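Local coordinates for protein peptidyl-prolyl cis-trans isomerase cyclophilin-type (Toxoplasma gondii, PDB 3BO7) that probably catalyses the cis-trans isomerisation of peptide bonds that precede proline, and so may speed the folding of other proteins, at residues F89-D94 with G111-L116; C31-R36 with S81-G86. All blocks are in the same frame, centred on the assembly; numbering follows the deposited sequence.

Interaction 1: residues F89-D94 with G111-L116. With SO4 (sulfate ion), chain I; SO4 (sulfate ion), chain J; SO4 (sulfate ion), chain K.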
ATOM      1  N   PHE A  89      10.511  10.389   0.300  1.00 31.64           N
ATOM      2  CA  PHE A  89       9.793  11.651   0.178  1.00 31.23           C
ATOM      3  C   PHE A  89       9.033  11.993   1.455  1.00 31.88           C
ATOM      4  O   PHE A  89       8.785  11.127   2.307  1.00 31.55           O
ATOM      5  CB  PHE A  89       8.884  11.683  -1.071  1.00 30.28           C
ATOM      6  CG  PHE A  89       7.873  10.579  -1.123  1.00 29.15           C
ATOM      7  CD1 PHE A  89       6.602  10.744  -0.556  1.00 28.61           C
ATOM      8  CD2 PHE A  89       8.176   9.379  -1.737  1.00 26.57           C
ATOM      9  CE1 PHE A  89       5.665   9.722  -0.601  1.00 27.40           C
ATOM     10  CE2 PHE A  89       7.245   8.356  -1.787  1.00 27.16           C
ATOM     11  CZ  PHE A  89       5.985   8.524  -1.220  1.00 27.67           C
ATOM     12  N   GLU A  90       8.685  13.272   1.577  1.00 32.77           N
ATOM     13  CA  GLU A  90       8.069  13.811   2.776  1.00 33.98           C
ATOM     14  C   GLU A  90       6.633  13.336   2.977  1.00 33.60           C
ATOM     15  O   GLU A  90       5.947  12.925   2.031  1.00 33.88           O
ATOM     16  CB  GLU A  90       8.137  15.336   2.764  1.00 33.94           C
ATOM     17  CG  GLU A  90       9.561  15.884   2.884  1.00 35.93           C
ATOM     18  CD  GLU A  90       9.622  17.402   3.015  1.00 36.74           C
ATOM     19  OE1 GLU A  90      10.754  17.958   3.049  1.00 40.07           O
ATOM     20  OE2 GLU A  90       8.545  18.041   3.091  1.00 41.07           O
ATOM     21  N   ASP A  91       6.196  13.382   4.224  1.00 33.23           N
ATOM     22  CA  ASP A  91       4.847  12.995   4.580  1.00 33.05           C
ATOM     23  C   ASP A  91       3.838  14.011   4.053  1.00 32.63           C
ATOM     24  O   ASP A  91       4.168  15.188   3.842  1.00 32.51           O
ATOM     25  CB  ASP A  91       4.721  12.860   6.101  1.00 33.09           C
ATOM     26  CG  ASP A  91       5.556  11.714   6.664  1.00 34.17           C
ATOM     27  OD1 ASP A  91       5.565  10.611   6.065  1.00 33.98           O
ATOM     28  OD2 ASP A  91       6.202  11.922   7.718  1.00 34.50           O
ATOM     29  N   GLU A  92       2.616  13.541   3.832  1.00 32.24           N
ATOM     30  CA  GLU A  92       1.522  14.397   3.400  1.00 32.09           C
ATOM     31  C   GLU A  92       0.284  14.024   4.185  1.00 32.30           C
ATOM     32  O   GLU A  92      -0.244  12.919   4.047  1.00 32.41           O
ATOM     33  CB  GLU A  92       1.252  14.240   1.912  1.00 31.91           C
ATOM     34  CG  GLU A  92       2.427  14.585   1.006  1.00 30.94           C
ATOM     35  CD  GLU A  92       2.223  14.065  -0.396  1.00 30.40           C
ATOM     36  OE1 GLU A  92       2.268  12.819  -0.581  1.00 30.80           O
ATOM     37  OE2 GLU A  92       2.030  14.900  -1.306  1.00 28.24           O
ATOM     38  N   PHE A  93      -0.158  14.958   5.021  1.00 32.30           N
ATOM     39  CA  PHE A  93      -1.287  14.748   5.888  1.00 32.32           C
ATOM     40  C   PHE A  93      -2.378  15.712   5.472  1.00 32.85           C
ATOM     41  O   PHE A  93      -2.100  16.723   4.822  1.00 32.96           O
ATOM     42  CB  PHE A  93      -0.886  14.960   7.353  1.00 31.83           C
ATOM     43  CG  PHE A  93       0.318  14.152   7.781  1.00 31.64           C
ATOM     44  CD1 PHE A  93       0.389  12.779   7.520  1.00 30.96           C
ATOM     45  CD2 PHE A  93       1.377  14.762   8.459  1.00 31.15           C
ATOM     46  CE1 PHE A  93       1.505  12.032   7.904  1.00 30.62           C
ATOM     47  CE2 PHE A  93       2.498  14.018   8.859  1.00 30.37           C
ATOM     48  CZ  PHE A  93       2.555  12.649   8.583  1.00 30.78           C
ATOM     49  N   ASP A  94      -3.616  15.377   5.828  1.00 33.17           N
ATOM     50  CA  ASP A  94      -4.778  16.187   5.514  1.00 33.86           C
ATOM     51  C   ASP A  94      -5.854  15.746   6.490  1.00 34.27           C
ATOM     52  O   ASP A  94      -6.034  14.553   6.710  1.00 34.48           O
ATOM     53  CB  ASP A  94      -5.210  15.945   4.059  1.00 33.91           C
ATOM     54  CG  ASP A  94      -6.218  16.977   3.551  1.00 34.92           C
ATOM     55  OD1 ASP A  94      -7.325  17.099   4.123  1.00 35.38           O
ATOM     56  OD2 ASP A  94      -5.915  17.642   2.539  1.00 35.90           O
ATOM     57  N   GLY A 111       9.507   6.554  10.671  1.00 33.74           N
ATOM     58  CA  GLY A 111       9.584   7.924  11.183  1.00 34.28           C
ATOM     59  C   GLY A 111       9.291   8.968  10.110  1.00 34.71           C
ATOM     60  O   GLY A 111       8.962   8.626   8.972  1.00 34.95           O
ATOM     61  N   LYS A 112       9.415  10.241  10.481  1.00 35.03           N
ATOM     62  CA  LYS A 112       9.182  11.378   9.584  1.00 35.21           C
ATOM     63  C   LYS A 112       9.848  11.225   8.237  1.00 34.63           C
ATOM     64  O   LYS A 112      11.021  10.846   8.158  1.00 35.00           O
ATOM     65  CB  LYS A 112       9.761  12.658  10.183  1.00 35.73           C
ATOM     66  CG  LYS A 112       9.114  13.166  11.442  1.00 38.11           C
ATOM     67  CD  LYS A 112       9.752  14.495  11.853  1.00 42.73           C
ATOM     68  CE  LYS A 112      11.297  14.478  11.794  1.00 45.39           C
ATOM     69  NZ  LYS A 112      11.884  15.762  12.305  1.00 47.34           N
ATOM     70  N   HIS A 113       9.100  11.549   7.188  1.00 34.09           N
ATOM     71  CA  HIS A 113       9.625  11.693   5.824  1.00 33.76           C
ATOM     72  C   HIS A 113      10.568  10.572   5.372  1.00 33.39           C
ATOM     73  O   HIS A 113      11.669  10.830   4.904  1.00 33.58           O
ATOM     74  CB  HIS A 113      10.281  13.068   5.651  1.00 33.51           C
ATOM     75  CG  HIS A 113       9.520  14.186   6.301  1.00 34.36           C
ATOM     76  ND1 HIS A 113       8.202  14.462   6.005  1.00 35.23           N
ATOM     77  CD2 HIS A 113       9.893  15.097   7.232  1.00 34.77           C
ATOM     78  CE1 HIS A 113       7.795  15.495   6.721  1.00 36.16           C
ATOM     79  NE2 HIS A 113       8.801  15.897   7.476  1.00 36.41           N
ATOM     80  N   SER A 114      10.114   9.331   5.519  1.00 33.01           N
ATOM     81  CA  SER A 114      10.882   8.151   5.116  1.00 32.74           C
ATOM     82  C   SER A 114      10.047   7.251   4.210  1.00 32.31           C
ATOM     83  O   SER A 114      10.140   6.024   4.279  1.00 32.52           O
ATOM     84  CB  SER A 114      11.356   7.369   6.340  1.00 32.62           C
ATOM     85  OG  SER A 114      10.273   7.080   7.200  1.00 32.83           O
ATOM     86  N   ASN A 115       9.245   7.875   3.353  1.00 31.88           N
ATOM     87  CA  ASN A 115       8.353   7.166   2.444  1.00 31.19           C
ATOM     88  C   ASN A 115       9.088   6.670   1.205  1.00 30.81           C
ATOM     89  O   ASN A 115       9.761   7.436   0.515  1.00 31.20           O
ATOM     90  CB  ASN A 115       7.193   8.070   2.018  1.00 30.88           C
ATOM     91  CG  ASN A 115       6.332   8.505   3.173  1.00 31.01           C
ATOM     92  OD1 ASN A 115       5.618   7.699   3.765  1.00 31.69           O
ATOM     93  ND2 ASN A 115       6.374   9.797   3.491  1.00 30.82           N
ATOM     94  N   LEU A 116       8.953   5.382   0.933  1.00 30.46           N
ATOM     95  CA  LEU A 116       9.536   4.786  -0.249  1.00 29.96           C
ATOM     96  C   LEU A 116       8.464   4.072  -1.068  1.00 29.53           C
ATOM     97  O   LEU A 116       7.858   4.684  -1.954  1.00 29.31           O
ATOM     98  CB  LEU A 116      10.710   3.862   0.124  1.00 29.86           C
ATOM     99  CG  LEU A 116      11.996   4.567   0.594  1.00 30.25           C
ATOM    100  CD1 LEU A 116      13.072   3.554   0.965  1.00 30.22           C
ATOM    101  CD2 LEU A 116      12.528   5.540  -0.456  1.00 29.28           C
TER
HETATM  102  S   SO4 I 202       9.265  15.486  -1.534  0.50 22.87           S
HETATM  103  O1  SO4 I 202       7.897  15.010  -1.423  0.50 20.98           O
HETATM  104  O2  SO4 I 202       9.869  14.974  -2.760  0.50 22.19           O
HETATM  105  O3  SO4 I 202       9.306  16.952  -1.565  0.50 22.11           O
HETATM  106  O4  SO4 I 202      10.007  15.028  -0.361  0.50 21.97           O
HETATM  107  S   SO4 J 203      10.343  15.724  15.643  1.00 88.56           S
HETATM  108  O1  SO4 J 203      10.812  16.928  14.952  1.00 88.79           O
HETATM  109  O2  SO4 J 203       8.905  15.593  15.433  1.00 88.77           O
HETATM  110  O3  SO4 J 203      11.033  14.552  15.115  1.00 88.68           O
HETATM  111  O4  SO4 J 203      10.619  15.821  17.073  1.00 88.38           O
HETATM  112  S   SO4 K 204      15.011  16.562  14.575  1.00 88.24           S
HETATM  113  O1  SO4 K 204      14.970  16.993  15.974  1.00 87.56           O
HETATM  114  O2  SO4 K 204      14.291  17.517  13.734  1.00 88.31           O
HETATM  115  O3  SO4 K 204      16.392  16.466  14.116  1.00 87.97           O
HETATM  116  O4  SO4 K 204      14.381  15.250  14.448  1.00 88.67           O
HETATM  117  O   HOH W   1       3.942   8.379   5.797  1.00 25.42           O
HETATM  118  O   HOH W   2       7.464   8.885   6.630  1.00 26.61           O
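The backbone amide of Asp91 is bound by an imidazole nitrogen: Asp91 N donates to His113 ND1 at 2.9 Å. The bond is nearly straight, 168°, and Asp91 N lies in the plane of the ring. As the acceptor, ND1 carries no proton, consistent with protonation at NE2. The backbone of His113 answers: His113 N donates to Asp91 OD2 at 3.0 Å and meets the carboxylate from above its plane. Glu90 CG lies over one face of the imidazole, a CH-pi contact.

The other carboxylate oxygen, Asp91 OD1, takes Asn115 ND2 at 2.8 Å. Two waters also donate to OD1. One of them runs on to Asn115 OD1, the other to Gly111 O and Ser114 N. Asn115 ND2 also reaches Phe89 O at 3.0 Å. Held between Asp91 OD1 and Phe89 O, the amide group of Asn115 is fixed in its rotation. CB of Asn115 sits over one face of the Phe89 ring, 3.5 Å from its centroid.

Phe89 N donates to Asn115 O at 3.1 Å, and Asn115 N bonds weakly back to Phe89 O, a single antiparallel bridge. The contact pins the long loop before strand 104-107 to the loop after it in the eight-stranded cyclophilin beta-barrel.

Interaction 2: residues C31-R36 with S81-G86. With EDO (1,2-ethanediol), chain N.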
ATOM      1  N   CYS A  31       1.052   9.536  -4.358  1.00 32.55           N
ATOM      2  CA  CYS A  31       0.323   8.963  -5.491  1.00 32.52           C
ATOM      3  C   CYS A  31       1.212   8.913  -6.719  1.00 32.53           C
ATOM      4  O   CYS A  31       1.290   7.885  -7.399  1.00 32.55           O
ATOM      5  CB  CYS A  31      -0.932   9.768  -5.775  1.00 32.34           C
ATOM      6  SG  CYS A  31      -2.129   9.641  -4.465  1.00 33.35           S
ATOM      7  N   ASP A  32       1.902  10.020  -6.976  1.00 32.53           N
ATOM      8  CA  ASP A  32       2.855  10.108  -8.080  1.00 32.83           C
ATOM      9  C   ASP A  32       3.947   9.044  -7.994  1.00 32.93           C
ATOM     10  O   ASP A  32       4.174   8.297  -8.949  1.00 33.45           O
ATOM     11  CB  ASP A  32       3.478  11.497  -8.121  1.00 32.67           C
ATOM     12  CG  ASP A  32       4.073  11.823  -9.462  1.00 33.63           C
ATOM     13  OD1 ASP A  32       3.974  10.978 -10.383  1.00 35.24           O
ATOM     14  OD2 ASP A  32       4.633  12.934  -9.596  1.00 33.52           O
ATOM     15  N   SER A  33       4.609   8.966  -6.842  1.00 33.09           N
ATOM     16  CA  SER A  33       5.625   7.943  -6.599  1.00 32.77           C
ATOM     17  C   SER A  33       5.095   6.553  -6.913  1.00 32.65           C
ATOM     18  O   SER A  33       5.757   5.773  -7.613  1.00 32.68           O
ATOM     19  CB  SER A  33       6.107   7.996  -5.145  1.00 32.50           C
ATOM     20  OG  SER A  33       7.033   6.957  -4.886  1.00 32.08           O
ATOM     21  N   PHE A  34       3.904   6.254  -6.390  1.00 32.50           N
ATOM     22  CA  PHE A  34       3.309   4.927  -6.491  1.00 32.68           C
ATOM     23  C   PHE A  34       3.058   4.565  -7.957  1.00 33.43           C
ATOM     24  O   PHE A  34       3.373   3.452  -8.394  1.00 33.50           O
ATOM     25  CB  PHE A  34       2.006   4.881  -5.681  1.00 32.61           C
ATOM     26  CG  PHE A  34       1.453   3.490  -5.478  1.00 32.24           C
ATOM     27  CD1 PHE A  34       1.868   2.713  -4.400  1.00 32.12           C
ATOM     28  CD2 PHE A  34       0.517   2.956  -6.361  1.00 32.35           C
ATOM     29  CE1 PHE A  34       1.357   1.422  -4.198  1.00 31.83           C
ATOM     30  CE2 PHE A  34       0.007   1.661  -6.169  1.00 32.50           C
ATOM     31  CZ  PHE A  34       0.432   0.898  -5.085  1.00 31.84           C
ATOM     32  N   LEU A  35       2.505   5.530  -8.701  1.00 34.20           N
ATOM     33  CA  LEU A  35       2.160   5.366 -10.111  1.00 34.57           C
ATOM     34  C   LEU A  35       3.402   5.281 -10.976  1.00 34.75           C
ATOM     35  O   LEU A  35       3.440   4.509 -11.937  1.00 35.02           O
ATOM     36  CB  LEU A  35       1.207   6.485 -10.584  1.00 34.79           C
ATOM     37  CG  LEU A  35      -0.212   6.450  -9.975  1.00 34.47           C
ATOM     38  CD1 LEU A  35      -0.962   7.764 -10.174  1.00 34.62           C
ATOM     39  CD2 LEU A  35      -1.045   5.284 -10.506  1.00 33.26           C
ATOM     40  N   ARG A  36       4.428   6.048 -10.628  1.00 35.23           N
ATOM     41  CA  ARG A  36       5.725   5.911 -11.306  1.00 35.63           C
ATOM     42  C   ARG A  36       6.328   4.510 -11.126  1.00 36.21           C
ATOM     43  O   ARG A  36       6.984   3.998 -12.037  1.00 37.00           O
ATOM     44  CB  ARG A  36       6.710   6.993 -10.866  1.00 35.46           C
ATOM     45  CG  ARG A  36       6.352   8.393 -11.367  1.00 35.62           C
ATOM     46  CD  ARG A  36       7.429   9.399 -11.056  1.00 36.31           C
ATOM     47  NE  ARG A  36       6.904  10.756 -10.945  1.00 37.71           N
ATOM     48  CZ  ARG A  36       7.631  11.856 -11.127  1.00 38.94           C
ATOM     49  NH1 ARG A  36       8.912  11.753 -11.449  1.00 40.44           N
ATOM     50  NH2 ARG A  36       7.083  13.062 -10.999  1.00 38.50           N
ATOM     51  N   SER A  81      11.561   4.999  -3.785  1.00 38.27           N
ATOM     52  CA  SER A  81      10.368   5.698  -4.229  1.00 37.84           C
ATOM     53  C   SER A  81      10.330   5.684  -5.762  1.00 37.90           C
ATOM     54  O   SER A  81      11.297   5.266  -6.405  1.00 37.65           O
ATOM     55  CB  SER A  81      10.348   7.126  -3.696  1.00 37.80           C
ATOM     56  OG  SER A  81      11.346   7.909  -4.312  1.00 37.29           O
ATOM     57  N   GLY A  82       9.221   6.149  -6.336  1.00 37.73           N
ATOM     58  CA  GLY A  82       9.071   6.221  -7.786  1.00 37.76           C
ATOM     59  C   GLY A  82       9.797   7.365  -8.480  1.00 37.93           C
ATOM     60  O   GLY A  82       9.871   7.385  -9.702  1.00 38.18           O
ATOM     61  N   PHE A  83      10.319   8.316  -7.708  1.00 37.88           N
ATOM     62  CA  PHE A  83      11.024   9.486  -8.240  1.00 38.15           C
ATOM     63  C   PHE A  83      12.455   9.171  -8.713  1.00 38.64           C
ATOM     64  O   PHE A  83      13.049   8.196  -8.258  1.00 38.80           O
ATOM     65  CB  PHE A  83      11.018  10.608  -7.197  1.00 37.90           C
ATOM     66  CG  PHE A  83       9.621  11.013  -6.745  1.00 37.49           C
ATOM     67  CD1 PHE A  83       8.715  11.581  -7.645  1.00 36.35           C
ATOM     68  CD2 PHE A  83       9.219  10.827  -5.422  1.00 36.48           C
ATOM     69  CE1 PHE A  83       7.426  11.948  -7.236  1.00 37.50           C
ATOM     70  CE2 PHE A  83       7.937  11.198  -4.999  1.00 37.13           C
ATOM     71  CZ  PHE A  83       7.037  11.763  -5.913  1.00 37.34           C
ATOM     72  N   PRO A  84      13.002   9.959  -9.669  1.00 39.29           N
ATOM     73  CA  PRO A  84      14.415   9.759 -10.059  1.00 39.26           C
ATOM     74  C   PRO A  84      15.393   9.818  -8.886  1.00 39.13           C
ATOM     75  O   PRO A  84      15.397  10.782  -8.125  1.00 39.49           O
ATOM     76  CB  PRO A  84      14.694  10.908 -11.046  1.00 39.47           C
ATOM     77  CG  PRO A  84      13.531  11.848 -10.938  1.00 39.73           C
ATOM     78  CD  PRO A  84      12.359  11.009 -10.487  1.00 39.59           C
ATOM     79  N   GLY A  85      16.213   8.786  -8.751  1.00 39.16           N
ATOM     80  CA  GLY A  85      17.159   8.703  -7.645  1.00 38.63           C
ATOM     81  C   GLY A  85      16.650   7.793  -6.543  1.00 38.29           C
ATOM     82  O   GLY A  85      17.442   7.227  -5.790  1.00 38.77           O
ATOM     83  N   GLY A  86      15.327   7.660  -6.445  1.00 37.70           N
ATOM     84  CA  GLY A  86      14.692   6.754  -5.486  1.00 36.56           C
ATOM     85  C   GLY A  86      14.723   7.190  -4.031  1.00 35.95           C
ATOM     86  O   GLY A  86      14.470   6.387  -3.153  1.00 36.47           O
TER
HETATM   87  C1  EDO N 207       9.959  14.993  -9.952  1.00 66.42           C
HETATM   88  O1  EDO N 207      10.612  14.956  -8.678  1.00 66.27           O
HETATM   89  C2  EDO N 207      10.990  14.709 -11.039  1.00 67.32           C
HETATM   90  O2  EDO N 207      10.355  14.213 -12.227  1.00 67.08           O
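Phe83 and Arg36 meet with their planes 72° apart. CD1 of the Phe83 ring stands over the centre of one guanidinium face, 3.7 Å from Arg36 CZ. Seen from the ring, the guanidinium lies at the edge, with Arg36 NH1 near the ring plane. Asp32 OD2 also lies at that ring's edge, 3.8 Å from Phe83 CE1. CA of Ser33 is over one ring face, offset toward the rim. Arg29 makes a cation-pi contact with the same ring.

The edge of the guanidinium is taken by polar partners. Arg36 NE donates to Asp32 OD1 at 3.0 Å, and Arg36 NH2 to Asp32 OD2 at 2.8 Å. This side-on salt bridge spans one turn of the helix and fixes the guanidinium against the ring. Arg36 NH1 donates to O2 of an ethanediol, a molecule probably left from the crystallisation liquor.

Here helix 28-39 of the cyclophilin fold packs against the long loop between strands 56-59 and 104-107. Phe83 to Gly86 form a type II beta turn in this loop.

Gly82 N donates to Ser33 OG at 2.7 Å, almost straight at 174°. Ser33 OG is anti to its backbone N (chi1 177°), which turns it toward the N-H of Gly82. Gly82, with no side chain, lies close on the helix: its CA is 3.3 Å from Ser33 O in a CA-H...O contact. Gly82 O touches Arg36 CB.

In the fold
From the N terminus, the chain passes through strands 7-13 and 16-22 and enters helix 28-39, where interaction 2 opens. It then runs through strands 48-52 and 56-59 into a long loop. There interaction 2 closes at 81-86. A few residues on, in the same loop, interaction 1 opens at 89-94. It closes at 111-116, after strand 104-107 and before strand 119-122. The two contacts are in series and neither nest nor cross. They touch where Phe89 packs on Ser33 and Ser81, and Leu116 on Ser81 and Gly86. Together they tie two neighbouring parts of the long loop, one to the helix and the other to the connection between strands 104-107 and 119-122.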